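Local coordinates for beta-lactamase (Klebsiella pneumoniae, PDB 6M5Q), which probably hydrolyses beta-lactam antibiotics to substituted beta-amino acids, as expected of a class C beta-lactamase linked to antibiotic resistance, at residues A[66-71]-A[229-234]; A[126-131]-A[157-162]; A[277-282]-A[317-322]. The protein carries 1 engineered substitution. All coordinates share one frame; numbering follows the deposited sequence.

Interaction 1 (A[66-71]-A[229-234]). With IM2 ((5R)-5-[(1S,2R)-1-formyl-2-hydroxypropyl]-3-[(2-{[(E)-iminomethyl]amino}ethyl)sulfanyl]-4,5-dihydro-1H-pyrrole-2-carbox ylic acid), chain B.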
loop_
_atom_site.group_PDB
_atom_site.type_symbol
_atom_site.label_atom_id
_atom_site.label_comp_id
_atom_site.label_asym_id
_atom_site.label_seq_id
_atom_site.Cartn_x
_atom_site.Cartn_y
_atom_site.Cartn_z
ATOM N N LEU A 66 10.839 9.386 7.824
ATOM C CA LEU A 66 10.504 8.246 6.986
ATOM C C LEU A 66 10.049 7.097 7.870
ATOM O O LEU A 66 10.724 6.747 8.848
ATOM C CB LEU A 66 11.736 7.801 6.185
ATOM C CG LEU A 66 12.293 8.871 5.249
ATOM C CD1 LEU A 66 13.707 8.466 4.791
ATOM C CD2 LEU A 66 11.384 9.018 4.030
ATOM N N PHE A 67 8.952 6.463 7.462
ATOM C CA PHE A 67 8.429 5.277 8.114
ATOM C C PHE A 67 8.394 4.140 7.106
ATOM O O PHE A 67 8.134 4.355 5.912
ATOM C CB PHE A 67 6.973 5.521 8.543
ATOM C CG PHE A 67 6.807 6.551 9.650
ATOM C CD1 PHE A 67 6.773 7.904 9.366
ATOM C CD2 PHE A 67 6.631 6.156 10.974
ATOM C CE1 PHE A 67 6.581 8.849 10.375
ATOM C CE2 PHE A 67 6.434 7.119 11.990
ATOM C CZ PHE A 67 6.406 8.448 11.682
ATOM N N GLU A 68 8.596 2.914 7.591
ATOM C CA GLU A 68 8.268 1.753 6.771
ATOM C C GLU A 68 6.756 1.631 6.679
ATOM O O GLU A 68 6.045 1.841 7.661
ATOM C CB GLU A 68 8.831 0.491 7.417
ATOM C CG GLU A 68 10.355 0.504 7.519
ATOM C CD GLU A 68 10.937 -0.622 8.347
ATOM O OE1 GLU A 68 10.215 -1.545 8.790
ATOM O OE2 GLU A 68 12.156 -0.562 8.570
ATOM N N VAL A 69 6.255 1.281 5.498
ATOM C CA VAL A 69 4.815 1.131 5.305
ATOM C C VAL A 69 4.402 -0.287 4.956
ATOM O O VAL A 69 3.213 -0.539 4.749
ATOM C CB VAL A 69 4.247 2.144 4.299
ATOM C CG1 VAL A 69 4.533 3.563 4.809
ATOM C CG2 VAL A 69 4.806 1.897 2.895
ATOM N N GLY A 70 5.330 -1.224 4.941
ATOM C CA GLY A 70 4.950 -2.617 4.802
ATOM C C GLY A 70 4.117 -2.848 3.560
ATOM O O GLY A 70 4.458 -2.381 2.466
ATOM N N SER A 71 2.993 -3.553 3.726
ATOM C CA SER A 71 2.172 -3.939 2.584
ATOM C C SER A 71 1.504 -2.776 1.862
ATOM O O SER A 71 0.968 -3.005 0.767
ATOM C CB SER A 71 1.119 -4.980 2.977
ATOM O OG SER A 71 1.749 -6.170 3.446
ATOM N N GLY A 229 8.846 -2.975 0.523
ATOM C CA GLY A 229 10.070 -2.198 0.474
ATOM C C GLY A 229 9.974 -0.705 0.699
ATOM O O GLY A 229 11.027 -0.070 0.819
ATOM N N ILE A 230 8.799 -0.092 0.700
ATOM C CA ILE A 230 8.726 1.373 0.665
ATOM C C ILE A 230 8.959 1.968 2.051
ATOM O O ILE A 230 8.347 1.558 3.057
ATOM C CB ILE A 230 7.377 1.828 0.085
ATOM C CG1 ILE A 230 7.248 1.448 -1.407
ATOM C CG2 ILE A 230 7.140 3.337 0.317
ATOM C CD1 ILE A 230 8.041 2.336 -2.356
ATOM N N LYS A 231 9.816 2.984 2.099
ATOM C CA LYS A 231 9.952 3.890 3.235
ATOM C C LYS A 231 9.617 5.287 2.736
ATOM O O LYS A 231 10.113 5.693 1.674
ATOM C CB LYS A 231 11.399 3.866 3.769
ATOM C CG LYS A 231 11.834 2.497 4.314
ATOM C CD LYS A 231 12.546 1.621 3.236
ATOM C CE LYS A 231 12.556 0.146 3.587
ATOM N NZ LYS A 231 13.277 -0.542 2.509
ATOM N N THR A 232 8.766 6.018 3.457
ATOM C CA THR A 232 8.232 7.262 2.906
ATOM C C THR A 232 7.750 8.167 4.032
ATOM O O THR A 232 7.680 7.761 5.199
ATOM C CB THR A 232 7.111 6.938 1.907
ATOM O OG1 THR A 232 6.654 8.136 1.265
ATOM C CG2 THR A 232 5.950 6.223 2.601
ATOM N N THR A 233 7.441 9.405 3.668
ATOM C CA THR A 233 6.878 10.373 4.603
ATOM C C THR A 233 5.359 10.402 4.448
ATOM O O THR A 233 4.802 10.048 3.406
ATOM C CB THR A 233 7.401 11.782 4.341
ATOM O OG1 THR A 233 6.917 12.200 3.064
ATOM C CG2 THR A 233 8.927 11.831 4.376
ATOM N N SER A 234 4.690 10.889 5.497
ATOM C CA SER A 234 3.246 11.077 5.392
ATOM C C SER A 234 2.886 12.079 4.299
ATOM O O SER A 234 1.859 11.926 3.635
ATOM C CB SER A 234 2.654 11.482 6.741
ATOM O OG SER A 234 3.195 12.737 7.125
HETATM C C7 IM2 B . 1.772 -6.426 4.771
HETATM C C2 IM2 B . -0.862 -8.345 5.217
HETATM C C6 IM2 B . 2.364 -7.803 5.230
HETATM C C5 IM2 B . 1.432 -8.877 5.006
HETATM C C3 IM2 B . -0.439 -8.327 3.777
HETATM O O7 IM2 B . 1.563 -5.577 5.584
HETATM C C61 IM2 B . 3.656 -8.093 4.406
HETATM O O62 IM2 B . 4.217 -9.273 4.904
HETATM C C62 IM2 B . 4.628 -6.939 4.539
HETATM N N4 IM2 B . 0.790 -8.760 3.588
HETATM C C31 IM2 B . -1.214 -7.622 2.693
HETATM O O31 IM2 B . -1.904 -6.634 3.030
HETATM O O32 IM2 B . -1.157 -8.052 1.511
HETATM S S21 IM2 B . -2.469 -9.145 5.465
HETATM C C22 IM2 B . -3.901 -8.285 4.691
HETATM C C23 IM2 B . -4.211 -6.822 5.082
HETATM N N24 IM2 B . -5.597 -6.450 4.740
HETATM C C25 IM2 B . -6.138 -5.215 4.128
HETATM N N26 IM2 B . -5.561 -4.145 3.728
HETATM C C1 IM2 B . 0.190 -8.841 5.968
HETATM O O HOH W 1 8.186 -0.921 4.412
#
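Phe67 and Thr232 form the tight centre of this contact, an antiparallel hydrogen-bonded pair in which Phe67 N reaches Thr232 O at 2.9 Å and Thr232 N returns a bond to Phe67 O at 3.0 Å. The CA-H of Leu66 adds a weaker contact to Thr232 O. Apolar groups fill in around this pair. Leu66 CD2 meets the methyl CG2 of Thr233 at 3.8 Å, and Val69 CG1 packs against Thr232 CG2 at 3.7 Å, the two side chains crossing at about a right angle. The pairing is an edge of a small three-stranded antiparallel sheet, and it leads directly into Ser71, first residue of the Ser-X-X-Lys motif of serine beta-lactamases, whose OG is bonded covalently to C7 of the opened carbapenem. Toward that serine the strands part. Val69 N still donates to Ile230 O over 3.2 Å, but a water then takes over, accepting from Gly70 N and donating to the same carbonyl. The Glu68 and Lys231 stems run side by side, Glu68 CG lying 4.1 Å from Lys231 CG. A bend in the lysine (chi2 93°) nevertheless sends NZ off to Gly229 O and Leu195, while the glutamate carboxylate binds Tyr205, Thr325 and Val218.

Interaction 2 (A[126-131]-A[157-162]). With IM2 ((5R)-5-[(1S,2R)-1-formyl-2-hydroxypropyl]-3-[(2-{[(E)-iminomethyl]amino}ethyl)sulfanyl]-4,5-dihydro-1H-pyrrole-2-carbox ylic acid), chain B.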
loop_
_atom_site.group_PDB
_atom_site.type_symbol
_atom_site.label_atom_id
_atom_site.label_comp_id
_atom_site.label_asym_id
_atom_site.label_seq_id
_atom_site.Cartn_x
_atom_site.Cartn_y
_atom_site.Cartn_z
ATOM N N PHE A 126 3.955 -15.777 2.702
ATOM C CA PHE A 126 5.364 -15.473 2.916
ATOM C C PHE A 126 6.271 -16.251 1.979
ATOM O O PHE A 126 6.108 -17.465 1.785
ATOM C CB PHE A 126 5.782 -15.744 4.365
ATOM C CG PHE A 126 5.178 -14.785 5.351
ATOM C CD1 PHE A 126 5.522 -13.448 5.340
ATOM C CD2 PHE A 126 4.254 -15.222 6.273
ATOM C CE1 PHE A 126 4.967 -12.562 6.242
ATOM C CE2 PHE A 126 3.676 -14.343 7.191
ATOM C CZ PHE A 126 4.035 -12.994 7.163
ATOM N N MET A 127 7.250 -15.542 1.433
ATOM C CA MET A 127 8.315 -16.193 0.697
ATOM C C MET A 127 9.052 -17.157 1.625
ATOM O O MET A 127 9.394 -16.783 2.755
ATOM C CB MET A 127 9.295 -15.125 0.216
ATOM C CG MET A 127 10.416 -15.669 -0.663
ATOM S SD MET A 127 9.828 -16.126 -2.301
ATOM C CE MET A 127 9.528 -14.514 -3.019
ATOM N N PRO A 128 9.305 -18.392 1.205
ATOM C CA PRO A 128 10.113 -19.296 2.038
ATOM C C PRO A 128 11.489 -18.708 2.340
ATOM O O PRO A 128 12.147 -18.139 1.467
ATOM C CB PRO A 128 10.211 -20.557 1.181
ATOM C CG PRO A 128 8.974 -20.524 0.339
ATOM C CD PRO A 128 8.740 -19.063 0.024
ATOM N N GLU A 129 11.925 -18.861 3.599
ATOM C CA GLU A 129 13.118 -18.166 4.081
ATOM C C GLU A 129 14.399 -18.627 3.397
ATOM O O GLU A 129 15.373 -17.870 3.360
ATOM C CB GLU A 129 13.252 -18.307 5.602
ATOM N N ASP A 130 14.433 -19.838 2.856
ATOM C CA ASP A 130 15.646 -20.354 2.233
ATOM C C ASP A 130 15.782 -19.978 0.763
ATOM O O ASP A 130 16.759 -20.372 0.120
ATOM C CB ASP A 130 15.740 -21.876 2.408
ATOM C CG ASP A 130 14.626 -22.612 1.706
ATOM O OD1 ASP A 130 13.473 -22.112 1.687
ATOM O OD2 ASP A 130 14.898 -23.708 1.171
ATOM N N ILE A 131 14.847 -19.220 0.200
ATOM C CA ILE A 131 14.979 -18.772 -1.180
ATOM C C ILE A 131 15.798 -17.489 -1.185
ATOM O O ILE A 131 15.337 -16.444 -0.715
ATOM C CB ILE A 131 13.615 -18.573 -1.846
ATOM C CG1 ILE A 131 12.902 -19.930 -1.989
ATOM C CG2 ILE A 131 13.807 -17.914 -3.193
ATOM C CD1 ILE A 131 11.545 -19.812 -2.597
ATOM N N SER A 157 -0.787 -12.445 -0.497
ATOM C CA SER A 157 0.466 -13.089 -0.863
ATOM C C SER A 157 1.566 -12.076 -1.138
ATOM O O SER A 157 1.422 -11.235 -2.032
ATOM C CB SER A 157 0.274 -13.989 -2.080
ATOM O OG SER A 157 1.509 -14.602 -2.421
ATOM N N ASN A 158 2.688 -12.184 -0.414
ATOM C CA ASN A 158 3.857 -11.401 -0.801
ATOM C C ASN A 158 4.497 -11.952 -2.059
ATOM O O ASN A 158 5.047 -11.184 -2.857
ATOM C CB ASN A 158 4.901 -11.384 0.307
ATOM C CG ASN A 158 4.411 -10.679 1.563
ATOM O OD1 ASN A 158 3.427 -9.936 1.544
ATOM N ND2 ASN A 158 5.140 -10.867 2.658
ATOM N N ILE A 159 4.454 -13.275 -2.258
ATOM C CA ILE A 159 5.033 -13.869 -3.463
ATOM C C ILE A 159 4.282 -13.402 -4.698
ATOM O O ILE A 159 4.892 -12.993 -5.688
ATOM C CB ILE A 159 5.027 -15.405 -3.374
ATOM C CG1 ILE A 159 5.571 -15.881 -2.034
ATOM C CG2 ILE A 159 5.823 -15.993 -4.532
ATOM C CD1 ILE A 159 5.513 -17.402 -1.904
ATOM N N GLY A 160 2.952 -13.451 -4.651
ATOM C CA GLY A 160 2.160 -12.985 -5.783
ATOM C C GLY A 160 2.433 -11.527 -6.116
ATOM O O GLY A 160 2.612 -11.174 -7.279
ATOM N N THR A 161 2.516 -10.666 -5.093
ATOM C CA THR A 161 2.814 -9.259 -5.373
ATOM C C THR A 161 4.206 -9.119 -5.976
ATOM O O THR A 161 4.437 -8.278 -6.864
ATOM C CB THR A 161 2.730 -8.421 -4.099
ATOM O OG1 THR A 161 1.495 -8.675 -3.431
ATOM C CG2 THR A 161 2.775 -6.928 -4.474
ATOM N N GLY A 162 5.145 -9.949 -5.510
ATOM C CA GLY A 162 6.468 -9.973 -6.114
ATOM C C GLY A 162 6.416 -10.245 -7.602
ATOM O O GLY A 162 7.049 -9.541 -8.400
HETATM C C7 IM2 B . 1.772 -6.426 4.771
HETATM C C2 IM2 B . -0.862 -8.345 5.217
HETATM C C6 IM2 B . 2.364 -7.803 5.230
HETATM C C5 IM2 B . 1.432 -8.877 5.006
HETATM C C3 IM2 B . -0.439 -8.327 3.777
HETATM O O7 IM2 B . 1.563 -5.577 5.584
HETATM C C61 IM2 B . 3.656 -8.093 4.406
HETATM O O62 IM2 B . 4.217 -9.273 4.904
HETATM C C62 IM2 B . 4.628 -6.939 4.539
HETATM N N4 IM2 B . 0.790 -8.760 3.588
HETATM C C31 IM2 B . -1.214 -7.622 2.693
HETATM O O31 IM2 B . -1.904 -6.634 3.030
HETATM O O32 IM2 B . -1.157 -8.052 1.511
HETATM S S21 IM2 B . -2.469 -9.145 5.465
HETATM C C22 IM2 B . -3.901 -8.285 4.691
HETATM C C23 IM2 B . -4.211 -6.822 5.082
HETATM N N24 IM2 B . -5.597 -6.450 4.740
HETATM C C25 IM2 B . -6.138 -5.215 4.128
HETATM N N26 IM2 B . -5.561 -4.145 3.728
HETATM C C1 IM2 B . 0.190 -8.841 5.968
HETATM O O HOH W 2 7.608 -12.667 2.178
#
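Asn158 ND2 lies 3.7 Å from CD1 of the Phe126 ring, the two side chains running alongside each other with their planes 83° apart. The ring approaches the amide nitrogen obliquely, while both protons of that nitrogen are spent on other partners. One goes to the hydroxyl O62 of the covalently bound carbapenem, 2.9 Å from ND2 and nearly straight at 168°. The other goes to a water 3.1 Å from ND2, which sits in the plane of the Phe126 ring at its edge and also accepts from Met127 N, so that solvent bridges the loop to the amide. OD1 accepts from Lys74 NZ, which should fix the flip of the group. Asn158 is the third residue of the element that reads Tyr-X-Asn in class C enzymes, here Phe156-Ser157-Asn158.

Behind this polar shell comes an apolar one. Ile159 presses its CG1 and CD1 branch on the backbone of the loop, CD1 lying 3.7 Å from Phe126 O and 4.1 Å from Pro128 CD. Met127 leaves with CG anti to the backbone N (chi1 -176°) and then curls, bringing CE within 4.3 Å of Ile159 CG2. Further out, Ser157 is the N-cap of the helix: its OG accepts from Gly160 N at 2.9 Å, and its carbonyl receives the Thr161 hydroxyl. The segment 126-131 ends in a type I turn from Pro128 to Ile131 and rests on helix 134-142 through Leu137 and Tyr140, whereas Thr161 faces Ala77 of helix 73-86.

Interaction 3 (A[277-282]-A[317-322]). With IM2 ((5R)-5-[(1S,2R)-1-formyl-2-hydroxypropyl]-3-[(2-{[(E)-iminomethyl]amino}ethyl)sulfanyl]-4,5-dihydro-1H-pyrrole-2-carbox ylic acid), chain B.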
loop_
_atom_site.group_PDB
_atom_site.type_symbol
_atom_site.label_atom_id
_atom_site.label_comp_id
_atom_site.label_asym_id
_atom_site.label_seq_id
_atom_site.Cartn_x
_atom_site.Cartn_y
_atom_site.Cartn_z
ATOM N N LEU A 277 -7.009 -3.705 -7.714
ATOM C CA LEU A 277 -5.614 -4.078 -7.956
ATOM C C LEU A 277 -4.817 -3.665 -6.726
ATOM O O LEU A 277 -4.430 -2.503 -6.569
ATOM C CB LEU A 277 -5.081 -3.465 -9.249
ATOM C CG LEU A 277 -3.998 -4.312 -9.936
ATOM C CD1 LEU A 277 -4.572 -5.615 -10.488
ATOM C CD2 LEU A 277 -3.304 -3.526 -11.042
ATOM N N MET A 278 -4.639 -4.627 -5.810
ATOM C CA MET A 278 -4.053 -4.469 -4.469
ATOM C C MET A 278 -4.884 -3.631 -3.502
ATOM O O MET A 278 -5.125 -4.076 -2.372
ATOM C CB MET A 278 -2.584 -3.993 -4.520
ATOM C CG MET A 278 -1.648 -5.061 -5.119
ATOM S SD MET A 278 -1.569 -6.532 -4.054
ATOM C CE MET A 278 -1.073 -7.763 -5.259
ATOM N N TRP A 279 -5.371 -2.460 -3.910
ATOM C CA TRP A 279 -6.302 -1.732 -3.047
ATOM C C TRP A 279 -7.536 -2.590 -2.747
ATOM O O TRP A 279 -7.926 -3.456 -3.538
ATOM C CB TRP A 279 -6.786 -0.450 -3.747
ATOM C CG TRP A 279 -5.721 0.570 -4.000
ATOM C CD1 TRP A 279 -5.129 0.878 -5.207
ATOM C CD2 TRP A 279 -5.131 1.440 -3.030
ATOM N NE1 TRP A 279 -4.213 1.890 -5.046
ATOM C CE2 TRP A 279 -4.199 2.267 -3.726
ATOM C CE3 TRP A 279 -5.313 1.626 -1.653
ATOM C CZ2 TRP A 279 -3.433 3.230 -3.080
ATOM C CZ3 TRP A 279 -4.547 2.598 -1.005
ATOM C CH2 TRP A 279 -3.630 3.384 -1.729
ATOM N N GLU A 280 -8.170 -2.310 -1.610
ATOM C CA GLU A 280 -9.437 -2.911 -1.206
ATOM C C GLU A 280 -10.448 -1.796 -1.009
ATOM O O GLU A 280 -10.076 -0.687 -0.608
ATOM C CB GLU A 280 -9.295 -3.632 0.167
ATOM C CG GLU A 280 -8.249 -4.714 0.190
ATOM C CD GLU A 280 -8.246 -5.472 1.505
ATOM O OE1 GLU A 280 -9.063 -5.159 2.402
ATOM O OE2 GLU A 280 -7.408 -6.377 1.641
ATOM N N GLN A 281 -11.731 -2.075 -1.276
ATOM C CA GLN A 281 -12.739 -1.031 -1.132
ATOM C C GLN A 281 -14.050 -1.598 -0.610
ATOM O O GLN A 281 -14.337 -2.796 -0.733
ATOM C CB GLN A 281 -12.967 -0.230 -2.406
ATOM C CG GLN A 281 -13.655 -1.029 -3.486
ATOM C CD GLN A 281 -13.725 -0.254 -4.816
ATOM O OE1 GLN A 281 -12.814 0.479 -5.190
ATOM N NE2 GLN A 281 -14.822 -0.458 -5.568
ATOM N N LEU A 282 -14.855 -0.695 -0.033
ATOM C CA LEU A 282 -16.211 -0.927 0.441
ATOM C C LEU A 282 -17.102 0.184 -0.093
ATOM O O LEU A 282 -16.629 1.286 -0.349
ATOM C CB LEU A 282 -16.266 -0.895 1.975
ATOM C CG LEU A 282 -15.688 -2.091 2.730
ATOM C CD1 LEU A 282 -15.538 -1.769 4.188
ATOM C CD2 LEU A 282 -16.617 -3.264 2.569
ATOM N N VAL A 317 -17.055 5.224 -2.830
ATOM C CA VAL A 317 -16.445 4.079 -2.165
ATOM C C VAL A 317 -15.401 4.567 -1.185
ATOM O O VAL A 317 -14.850 5.660 -1.326
ATOM C CB VAL A 317 -15.779 3.091 -3.156
ATOM C CG1 VAL A 317 -16.840 2.311 -3.958
ATOM C CG2 VAL A 317 -14.816 3.803 -4.072
ATOM N N TRP A 318 -15.131 3.711 -0.196
ATOM C CA TRP A 318 -14.039 3.862 0.756
ATOM C C TRP A 318 -12.928 2.938 0.266
ATOM O O TRP A 318 -13.089 1.722 0.259
ATOM C CB TRP A 318 -14.538 3.407 2.120
ATOM C CG TRP A 318 -13.521 3.295 3.215
ATOM C CD1 TRP A 318 -12.642 2.259 3.426
ATOM C CD2 TRP A 318 -13.353 4.195 4.319
ATOM N NE1 TRP A 318 -11.911 2.489 4.568
ATOM C CE2 TRP A 318 -12.330 3.663 5.142
ATOM C CE3 TRP A 318 -13.967 5.397 4.691
ATOM C CZ2 TRP A 318 -11.907 4.303 6.304
ATOM C CZ3 TRP A 318 -13.534 6.032 5.842
ATOM C CH2 TRP A 318 -12.515 5.480 6.637
ATOM N N ILE A 319 -11.812 3.514 -0.192
ATOM C CA ILE A 319 -10.678 2.745 -0.714
ATOM C C ILE A 319 -9.590 2.761 0.341
ATOM O O ILE A 319 -9.292 3.819 0.899
ATOM C CB ILE A 319 -10.171 3.337 -2.039
ATOM C CG1 ILE A 319 -11.315 3.382 -3.056
ATOM C CG2 ILE A 319 -9.016 2.492 -2.566
ATOM C CD1 ILE A 319 -10.937 4.030 -4.377
ATOM N N ASN A 320 -8.984 1.608 0.634
ATOM C CA ASN A 320 -8.040 1.600 1.750
ATOM C C ASN A 320 -7.010 0.489 1.595
ATOM O O ASN A 320 -7.154 -0.436 0.786
ATOM C CB ASN A 320 -8.758 1.583 3.133
ATOM C CG ASN A 320 -9.452 0.252 3.469
ATOM O OD1 ASN A 320 -9.610 -0.669 2.619
ATOM N ND2 ASN A 320 -9.885 0.146 4.697
ATOM N N LYS A 321 -5.956 0.616 2.394
ATOM C CA LYS A 321 -4.921 -0.408 2.458
ATOM C C LYS A 321 -4.199 -0.270 3.789
ATOM O O LYS A 321 -3.822 0.835 4.177
ATOM C CB LYS A 321 -3.929 -0.226 1.305
ATOM C CG LYS A 321 -2.860 -1.321 1.222
ATOM C CD LYS A 321 -3.439 -2.533 0.573
ATOM C CE LYS A 321 -2.546 -3.739 0.809
ATOM N NZ LYS A 321 -2.792 -4.325 2.134
ATOM N N THR A 322 -3.995 -1.394 4.477
ATOM C CA THR A 322 -3.148 -1.459 5.661
ATOM C C THR A 322 -1.782 -2.001 5.269
ATOM O O THR A 322 -1.628 -2.701 4.272
ATOM C CB THR A 322 -3.743 -2.395 6.724
ATOM O OG1 THR A 322 -3.808 -3.719 6.196
ATOM C CG2 THR A 322 -5.136 -1.959 7.124
HETATM C C7 IM2 B . 1.772 -6.426 4.771
HETATM C C2 IM2 B . -0.862 -8.345 5.217
HETATM C C6 IM2 B . 2.364 -7.803 5.230
HETATM C C5 IM2 B . 1.432 -8.877 5.006
HETATM C C3 IM2 B . -0.439 -8.327 3.777
HETATM O O7 IM2 B . 1.563 -5.577 5.584
HETATM C C61 IM2 B . 3.656 -8.093 4.406
HETATM O O62 IM2 B . 4.217 -9.273 4.904
HETATM C C62 IM2 B . 4.628 -6.939 4.539
HETATM N N4 IM2 B . 0.790 -8.760 3.588
HETATM C C31 IM2 B . -1.214 -7.622 2.693
HETATM O O31 IM2 B . -1.904 -6.634 3.030
HETATM O O32 IM2 B . -1.157 -8.052 1.511
HETATM S S21 IM2 B . -2.469 -9.145 5.465
HETATM C C22 IM2 B . -3.901 -8.285 4.691
HETATM C C23 IM2 B . -4.211 -6.822 5.082
HETATM N N24 IM2 B . -5.597 -6.450 4.740
HETATM C C25 IM2 B . -6.138 -5.215 4.128
HETATM N N26 IM2 B . -5.561 -4.145 3.728
HETATM C C1 IM2 B . 0.190 -8.841 5.968
#
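Glu280 O is gripped from across the strands by Asn320 N at 2.8 Å, with the CA-H of Ile319 adding a weaker contact. It belongs to an antiparallel pairing within the large central sheet, where segment 317-322 carries the start of the Lys-Thr-Gly motif that lines the active site of serine beta-lactamases. Glu280 N closes the same pair on Asn320 O, and Leu282 and Trp318 form the next hydrogen-bonded pair. Between them stand Gln281 and Ile319 on the other face of the sheet, side by side and pointing the same way.

At the end nearest the active site the indole of Trp279 continues the packing. Its CB rests 3.9 Å from Ile319 CG2, its CZ3 touches Lys321 CB at 3.7 Å, and Asn320 O lies at the ring's edge. Phe334 of strand 328-335 meets the same indole edge-to-face. Lys321 starts with CG anti to the backbone N (chi1 -176°), then bends at chi2 and again at chi4, which swings NZ back to Thr322 O at 2.9 Å, in the carbonyl plane, and out to the ligand carboxylate. Glu280 stretches out toward the ligand's amidine end, where its carboxylate would be expected to favour positive charge; the amidine nitrogen N26 donates to Thr322 OG1 over 3.1 Å, while Lys321 NZ holds carboxylate oxygen O31 at 2.6 Å.

In the fold
From the N terminus, the chain passes strands 34-41 and 44-50 of the large sheet and reaches 66-71, the first half of interaction 1, whose partner 229-234 arrives 158 residues later. The stretch between them, with far more helix than strand, contains interaction 2 entirely: 126-131 and 157-162 close a short loop nested within the long one. Interaction 3 follows in series, 277-282 pairing with 317-322 in the large sheet. A small sheet, the loop and helix start of the helical part, and the central sheet thus converge on the carbapenem acyl group, which all three touch. Interactions 1 and 3 meet where Ser71 packs on Lys321 and Thr322; 2 and 3 meet at Thr161 and Met278.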